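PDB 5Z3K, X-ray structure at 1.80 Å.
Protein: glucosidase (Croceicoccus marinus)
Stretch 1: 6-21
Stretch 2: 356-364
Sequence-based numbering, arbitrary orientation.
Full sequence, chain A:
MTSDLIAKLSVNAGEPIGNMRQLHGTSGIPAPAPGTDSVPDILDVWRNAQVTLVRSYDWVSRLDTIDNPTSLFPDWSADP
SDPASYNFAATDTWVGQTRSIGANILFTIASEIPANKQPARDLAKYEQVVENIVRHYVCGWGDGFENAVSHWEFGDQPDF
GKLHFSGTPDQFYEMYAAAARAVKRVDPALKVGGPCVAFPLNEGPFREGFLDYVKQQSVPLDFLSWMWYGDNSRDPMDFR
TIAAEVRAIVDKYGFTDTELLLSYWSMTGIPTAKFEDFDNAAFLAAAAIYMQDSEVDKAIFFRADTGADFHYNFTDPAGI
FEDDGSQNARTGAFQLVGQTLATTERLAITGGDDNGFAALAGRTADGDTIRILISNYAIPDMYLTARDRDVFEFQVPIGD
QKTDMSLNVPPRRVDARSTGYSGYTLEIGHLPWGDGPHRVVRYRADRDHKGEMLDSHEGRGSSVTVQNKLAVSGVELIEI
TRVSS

Stretch 1 6-21: IAKLSVNAGEPIGNMR
Stretch 2, residues 356-364: GFAALAGRT

Ala7, Leu9 and Val11 pack on Phe357, Ala359 and Ala361 at the apolar centre, between strands 6-13 and 357-363, which run in nearly the same direction, at 15° with a closest axial approach of 8.4 Å. Side chains fill the space between the strands, with no backbone-to-backbone hydrogen bonds across it; a main-chain carbonyl takes part at the polar end. The register pairs Ala7 with Phe357, Leu9 with Ala359, Val11 with Ala361 and Ala13 with Arg363, at CA-CA distances of 7.4 to 8.6 Å. Alternation along the extended strand (Leu9 phi/psi -118/145) points the CA-to-CB bonds of Ala7, Leu9 and Val11 toward the second strand; those of Phe357 and Ala359 (-142/149) point toward the first. Phe357 (chi1 t, chi2 80°) places CE2 3.4 Å from Ala7 CB and 4.0 Å from Leu9 CD1, the latter at the ring edge. Leu9 (m, t) also sets CD2 4.4 Å from Ala359 CB, and Val11 (t) brings CG2 4.1 Å from Ala361 CB.

After turns at Gly14, Glu15 and Gly18, the chain returns with selenomethionine Met20 (t, p, p), its CA 7.0 Å from Gly362 CA. Its CE lies 4.0 Å from Leu360 CG, 3.6 Å from Ala361 O and 3.9 Å from Gly362 CA; a CB on Gly362 would clash with this methyl.

At the polar edge, extended Arg363 (p, t, t; chi4 -161°) donates a weak hydrogen bond from NH1 to Ala13 O (3.0 Å, 132°), and its NH2 lies 3.5 Å from Pro16 CD. Two waters each donate to Gly14 O and accept from Arg363, extending the polar link beyond the direct bond: water 1 lies 3.0 Å from Gly14 O and 2.5 Å from Arg363 NH2, water 2 3.1 Å from Gly14 O and 3.2 Å from Arg363 NH1.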

ATOM      1  N   ILE A   6      -4.033  13.749  28.877  1.00 17.90           N
ATOM      2  CA  ILE A   6      -5.005  12.742  28.473  1.00 20.72           C
ATOM      3  C   ILE A   6      -5.810  13.308  27.314  1.00 19.55           C
ATOM      4  O   ILE A   6      -6.455  14.354  27.452  1.00 19.60           O
ATOM      5  CB  ILE A   6      -5.919  12.330  29.638  1.00 21.30           C
ATOM      6  CG1 ILE A   6      -5.088  11.866  30.845  1.00 21.14           C
ATOM      7  CG2 ILE A   6      -6.909  11.256  29.199  1.00 18.97           C
ATOM      8  CD1 ILE A   6      -4.348  10.541  30.637  1.00 22.89           C
ATOM      9  N   ALA A   7      -5.772  12.619  26.177  1.00 14.96           N
ATOM     10  CA  ALA A   7      -6.578  13.015  25.035  1.00 15.36           C
ATOM     11  C   ALA A   7      -8.040  12.648  25.259  1.00 15.46           C
ATOM     12  O   ALA A   7      -8.363  11.626  25.869  1.00 17.87           O
ATOM     13  CB  ALA A   7      -6.056  12.351  23.761  1.00 14.58           C
ATOM     14  N   LYS A   8      -8.937  13.487  24.743  1.00 15.06           N
ATOM     15  CA  LYS A   8     -10.373  13.309  24.929  1.00 16.07           C
ATOM     16  C   LYS A   8     -11.033  13.063  23.578  1.00 17.93           C
ATOM     17  O   LYS A   8     -11.078  13.963  22.732  1.00 16.06           O
ATOM     18  CB  LYS A   8     -10.974  14.534  25.628  1.00 16.95           C
ATOM     19  CG  LYS A   8     -10.645  14.557  27.118  1.00 21.09           C
ATOM     20  CD  LYS A   8     -10.850  15.936  27.703  1.00 26.27           C
ATOM     21  CE  LYS A   8     -10.518  15.976  29.190  1.00 33.90           C
ATOM     22  NZ  LYS A   8     -10.722  17.351  29.738  1.00 37.62           N
ATOM     23  N   LEU A   9     -11.571  11.857  23.385  1.00 13.87           N
ATOM     24  CA  LEU A   9     -12.136  11.440  22.112  1.00 11.16           C
ATOM     25  C   LEU A   9     -13.617  11.149  22.268  1.00 17.21           C
ATOM     26  O   LEU A   9     -14.054  10.647  23.306  1.00 14.82           O
ATOM     27  CB  LEU A   9     -11.433  10.192  21.564  1.00 11.78           C
ATOM     28  CG  LEU A   9      -9.939  10.351  21.315  1.00 16.92           C
ATOM     29  CD1 LEU A   9      -9.270   8.997  21.105  1.00 15.66           C
ATOM     30  CD2 LEU A   9      -9.759  11.254  20.107  1.00 14.15           C
ATOM     31  N   SER A  10     -14.389  11.465  21.235  1.00 11.10           N
ATOM     32  CA  SER A  10     -15.799  11.118  21.226  1.00 12.05           C
ATOM     33  C   SER A  10     -16.187  10.603  19.851  1.00 17.48           C
ATOM     34  O   SER A  10     -15.754  11.145  18.830  1.00 15.48           O
ATOM     35  CB  SER A  10     -16.678  12.319  21.605  1.00 17.16           C
ATOM     36  OG  SER A  10     -16.262  13.469  20.906  1.00 19.74           O
ATOM     37  N   VAL A  11     -17.025   9.567  19.843  1.00 14.37           N
ATOM     38  CA  VAL A  11     -17.511   8.915  18.634  1.00 12.94           C
ATOM     39  C   VAL A  11     -19.028   8.836  18.699  1.00 18.89           C
ATOM     40  O   VAL A  11     -19.590   8.480  19.740  1.00 16.27           O
ATOM     41  CB  VAL A  11     -16.916   7.502  18.488  1.00 17.29           C
ATOM     42  CG1 VAL A  11     -17.690   6.685  17.443  1.00 16.52           C
ATOM     43  CG2 VAL A  11     -15.441   7.584  18.143  1.00 16.80           C
ATOM     44  N   ASN A  12     -19.691   9.184  17.601  1.00 16.50           N
ATOM     45  CA  ASN A  12     -21.114   8.911  17.428  1.00 19.66           C
ATOM     46  C   ASN A  12     -21.227   7.645  16.589  1.00 17.85           C
ATOM     47  O   ASN A  12     -20.977   7.674  15.381  1.00 19.04           O
ATOM     48  CB  ASN A  12     -21.843  10.079  16.756  1.00 19.98           C
ATOM     49  CG  ASN A  12     -23.363   9.910  16.781  1.00 24.71           C
ATOM     50  OD1 ASN A  12     -23.873   8.789  16.741  1.00 18.04           O
ATOM     51  ND2 ASN A  12     -24.091  11.029  16.838  1.00 23.19           N
ATOM     52  N   ALA A  13     -21.620   6.544  17.225  1.00 15.34           N
ATOM     53  CA  ALA A  13     -21.669   5.241  16.574  1.00 17.42           C
ATOM     54  C   ALA A  13     -22.980   4.978  15.838  1.00 17.77           C
ATOM     55  O   ALA A  13     -23.130   3.913  15.236  1.00 18.51           O
ATOM     56  CB  ALA A  13     -21.427   4.134  17.607  1.00 19.78           C
ATOM     57  N   GLY A  14     -23.908   5.928  15.834  1.00 20.48           N
ATOM     58  CA  GLY A  14     -25.232   5.680  15.299  1.00 23.74           C
ATOM     59  C   GLY A  14     -25.507   6.304  13.952  1.00 26.46           C
ATOM     60  O   GLY A  14     -26.593   6.119  13.399  1.00 26.28           O
ATOM     61  N   GLU A  15     -24.552   7.054  13.414  1.00 20.37           N
ATOM     62  CA  GLU A  15     -24.785   7.635  12.103  1.00 26.07           C
ATOM     63  C   GLU A  15     -23.498   7.708  11.294  1.00 23.67           C
ATOM     64  O   GLU A  15     -22.500   8.303  11.731  1.00 28.15           O
ATOM     65  CB  GLU A  15     -25.399   9.021  12.228  1.00 29.03           C
ATOM     66  CG  GLU A  15     -24.588   9.973  13.069  1.00 28.68           C
ATOM     67  CD  GLU A  15     -25.363  11.222  13.395  1.00 34.58           C
ATOM     68  OE1 GLU A  15     -26.614  11.165  13.341  1.00 39.65           O
ATOM     69  OE2 GLU A  15     -24.721  12.252  13.701  1.00 33.57           O
ATOM     70  N   PRO A  16     -23.486   7.135  10.103  1.00 20.23           N
ATOM     71  CA  PRO A  16     -22.289   7.230   9.273  1.00 19.42           C
ATOM     72  C   PRO A  16     -22.102   8.648   8.761  1.00 17.12           C
ATOM     73  O   PRO A  16     -23.068   9.348   8.447  1.00 15.25           O
ATOM     74  CB  PRO A  16     -22.568   6.245   8.134  1.00 21.99           C
ATOM     75  CG  PRO A  16     -24.043   6.164   8.055  1.00 25.98           C
ATOM     76  CD  PRO A  16     -24.582   6.412   9.432  1.00 22.65           C
ATOM     77  N   ILE A  17     -20.838   9.072   8.689  1.00 14.64           N
ATOM     78  CA  ILE A  17     -20.494  10.329   8.034  1.00 14.17           C
ATOM     79  C   ILE A  17     -20.229  10.140   6.549  1.00 14.37           C
ATOM     80  O   ILE A  17     -20.198  11.130   5.799  1.00 14.29           O
ATOM     81  CB  ILE A  17     -19.294  10.979   8.751  1.00 13.82           C
ATOM     82  CG1 ILE A  17     -18.006  10.187   8.479  1.00 14.87           C
ATOM     83  CG2 ILE A  17     -19.591  11.068  10.267  1.00 13.17           C
ATOM     84  CD1 ILE A  17     -16.717  10.908   8.890  1.00 16.60           C
ATOM     85  N   GLY A  18     -20.086   8.904   6.092  1.00 12.03           N
ATOM     86  CA  GLY A  18     -19.690   8.625   4.730  1.00 12.29           C
ATOM     87  C   GLY A  18     -19.075   7.242   4.678  1.00 12.13           C
ATOM     88  O   GLY A  18     -18.999   6.542   5.684  1.00 13.36           O
ATOM     89  N   ASN A  19     -18.625   6.867   3.485  1.00 16.43           N
ATOM     90  CA  ASN A  19     -18.045   5.536   3.308  1.00 13.97           C
ATOM     91  C   ASN A  19     -16.583   5.519   3.732  1.00 12.77           C
ATOM     92  O   ASN A  19     -15.822   6.442   3.430  1.00 14.18           O
ATOM     93  CB  ASN A  19     -18.154   5.082   1.853  1.00 15.17           C
ATOM     94  CG  ASN A  19     -19.567   4.741   1.453  1.00 22.27           C
ATOM     95  OD1 ASN A  19     -20.400   4.383   2.293  1.00 23.73           O
ATOM     96  ND2 ASN A  19     -19.852   4.846   0.164  1.00 27.22           N
HETATM   97  N   MSE A  20     -16.193   4.455   4.432  1.00 10.66           N
HETATM   98  CA  MSE A  20     -14.787   4.175   4.651  1.00 11.72           C
HETATM   99  C   MSE A  20     -14.186   3.762   3.311  1.00 13.09           C
HETATM  100  O   MSE A  20     -14.842   3.080   2.519  1.00 14.34           O
HETATM  101  CB  MSE A  20     -14.592   3.060   5.687  1.00  8.40           C
HETATM  102  CG  MSE A  20     -13.136   2.811   6.038  1.00 10.66           C
HETATM  103 SE   MSE A  20     -12.463   4.232   7.169  0.66  9.39          SE
HETATM  104  CE  MSE A  20     -13.231   3.621   8.853  1.00 14.02           C
ATOM    105  N   ARG A  21     -12.951   4.169   3.041  1.00 11.17           N
ATOM    106  CA  ARG A  21     -12.300   3.867   1.771  1.00  9.61           C
ATOM    107  C   ARG A  21     -11.258   2.773   1.981  1.00 12.69           C
ATOM    108  O   ARG A  21     -10.407   2.877   2.871  1.00 10.67           O
ATOM    109  CB  ARG A  21     -11.659   5.124   1.170  1.00 12.41           C
ATOM    110  CG  ARG A  21     -12.666   6.243   0.931  1.00 12.12           C
ATOM    111  CD  ARG A  21     -12.130   7.303  -0.046  1.00 15.92           C
ATOM    112  NE  ARG A  21     -10.990   8.013   0.522  1.00 13.84           N
ATOM    113  CZ  ARG A  21      -9.781   8.039  -0.022  1.00 16.58           C
ATOM    114  NH1 ARG A  21      -9.554   7.390  -1.156  1.00 13.66           N
ATOM    115  NH2 ARG A  21      -8.804   8.723   0.568  1.00 15.10           N
ATOM    116  N   GLY A 356       0.264  13.590  15.153  1.00 15.58           N
ATOM    117  CA  GLY A 356       0.636  12.218  15.427  1.00 13.67           C
ATOM    118  C   GLY A 356      -0.302  11.468  16.349  1.00 13.29           C
ATOM    119  O   GLY A 356      -0.125  10.250  16.518  1.00 16.30           O
ATOM    120  N   PHE A 357      -1.288  12.129  16.961  1.00 15.29           N
ATOM    121  CA  PHE A 357      -2.311  11.423  17.737  1.00 12.87           C
ATOM    122  C   PHE A 357      -3.527  11.263  16.831  1.00 13.52           C
ATOM    123  O   PHE A 357      -4.465  12.063  16.852  1.00 11.44           O
ATOM    124  CB  PHE A 357      -2.655  12.128  19.047  1.00 13.80           C
ATOM    125  CG  PHE A 357      -3.462  11.267  19.983  1.00 13.73           C
ATOM    126  CD1 PHE A 357      -2.841  10.306  20.768  1.00 13.52           C
ATOM    127  CD2 PHE A 357      -4.845  11.389  20.045  1.00 15.66           C
ATOM    128  CE1 PHE A 357      -3.575   9.485  21.616  1.00 14.98           C
ATOM    129  CE2 PHE A 357      -5.591  10.577  20.898  1.00 18.42           C
ATOM    130  CZ  PHE A 357      -4.958   9.620  21.682  1.00 15.42           C
ATOM    131  N   ALA A 358      -3.504  10.203  16.028  1.00 14.38           N
ATOM    132  CA  ALA A 358      -4.455  10.012  14.937  1.00 14.99           C
ATOM    133  C   ALA A 358      -5.510   8.996  15.339  1.00 13.97           C
ATOM    134  O   ALA A 358      -5.194   7.982  15.960  1.00 13.32           O
ATOM    135  CB  ALA A 358      -3.729   9.531  13.684  1.00 13.74           C
ATOM    136  N   ALA A 359      -6.760   9.263  14.975  1.00 10.56           N
ATOM    137  CA  ALA A 359      -7.848   8.378  15.346  1.00 11.86           C
ATOM    138  C   ALA A 359      -8.833   8.281  14.191  1.00 12.29           C
ATOM    139  O   ALA A 359      -9.015   9.230  13.423  1.00 12.35           O
ATOM    140  CB  ALA A 359      -8.542   8.864  16.630  1.00 13.00           C
ATOM    141  N   LEU A 360      -9.477   7.118  14.095  1.00 12.90           N
ATOM    142  CA  LEU A 360     -10.338   6.771  12.977  1.00 12.51           C
ATOM    143  C   LEU A 360     -11.385   5.789  13.478  1.00 12.50           C
ATOM    144  O   LEU A 360     -11.066   4.877  14.249  1.00 11.31           O
ATOM    145  CB  LEU A 360      -9.514   6.158  11.829  1.00 11.39           C
ATOM    146  CG  LEU A 360     -10.240   5.680  10.569  1.00 14.02           C
ATOM    147  CD1 LEU A 360     -10.883   6.831   9.816  1.00 11.93           C
ATOM    148  CD2 LEU A 360      -9.276   4.928   9.640  1.00  8.86           C
ATOM    149  N   ALA A 361     -12.632   5.966  13.046  1.00 11.93           N
ATOM    150  CA  ALA A 361     -13.708   5.113  13.535  1.00  9.83           C
ATOM    151  C   ALA A 361     -14.608   4.670  12.390  1.00 13.35           C
ATOM    152  O   ALA A 361     -14.855   5.422  11.446  1.00 11.85           O
ATOM    153  CB  ALA A 361     -14.547   5.835  14.599  1.00 11.19           C
ATOM    154  N   GLY A 362     -15.134   3.451  12.502  1.00 12.55           N
ATOM    155  CA  GLY A 362     -16.012   2.930  11.468  1.00 14.99           C
ATOM    156  C   GLY A 362     -16.828   1.770  11.995  1.00 13.79           C
ATOM    157  O   GLY A 362     -16.566   1.234  13.075  1.00 13.79           O
ATOM    158  N   ARG A 363     -17.850   1.390  11.234  1.00 13.96           N
ATOM    159  CA  ARG A 363     -18.662   0.237  11.623  1.00 15.96           C
ATOM    160  C   ARG A 363     -18.899  -0.669  10.422  1.00 16.85           C
ATOM    161  O   ARG A 363     -18.879  -0.225   9.272  1.00 15.17           O
ATOM    162  CB  ARG A 363     -20.000   0.659  12.254  1.00 16.56           C
ATOM    163  CG  ARG A 363     -20.928   1.424  11.356  1.00 18.98           C
ATOM    164  CD  ARG A 363     -22.248   1.703  12.066  1.00 24.18           C
ATOM    165  NE  ARG A 363     -23.256   2.167  11.119  1.00 29.04           N
ATOM    166  CZ  ARG A 363     -24.362   2.818  11.453  1.00 27.58           C
ATOM    167  NH1 ARG A 363     -24.608   3.101  12.727  1.00 22.64           N
ATOM    168  NH2 ARG A 363     -25.217   3.189  10.507  1.00 25.78           N
ATOM    169  N   THR A 364     -19.092  -1.963  10.694  1.00 16.60           N
ATOM    170  CA  THR A 364     -19.276  -2.937   9.626  1.00 17.88           C
ATOM    171  C   THR A 364     -20.654  -2.807   8.981  1.00 18.57           C
ATOM    172  O   THR A 364     -21.587  -2.226   9.546  1.00 20.50           O
ATOM    173  CB  THR A 364     -19.119  -4.361  10.161  1.00 21.09           C
ATOM    174  OG1 THR A 364     -19.982  -4.516  11.291  1.00 17.22           O
ATOM    175  CG2 THR A 364     -17.686  -4.628  10.579  1.00 18.04           C
TER
HETATM  176  O   HOH W   1     -27.343   4.461  11.004  1.00 33.64           O
HETATM  177  O   HOH W   2     -27.754   3.286  13.133  1.00 38.93           O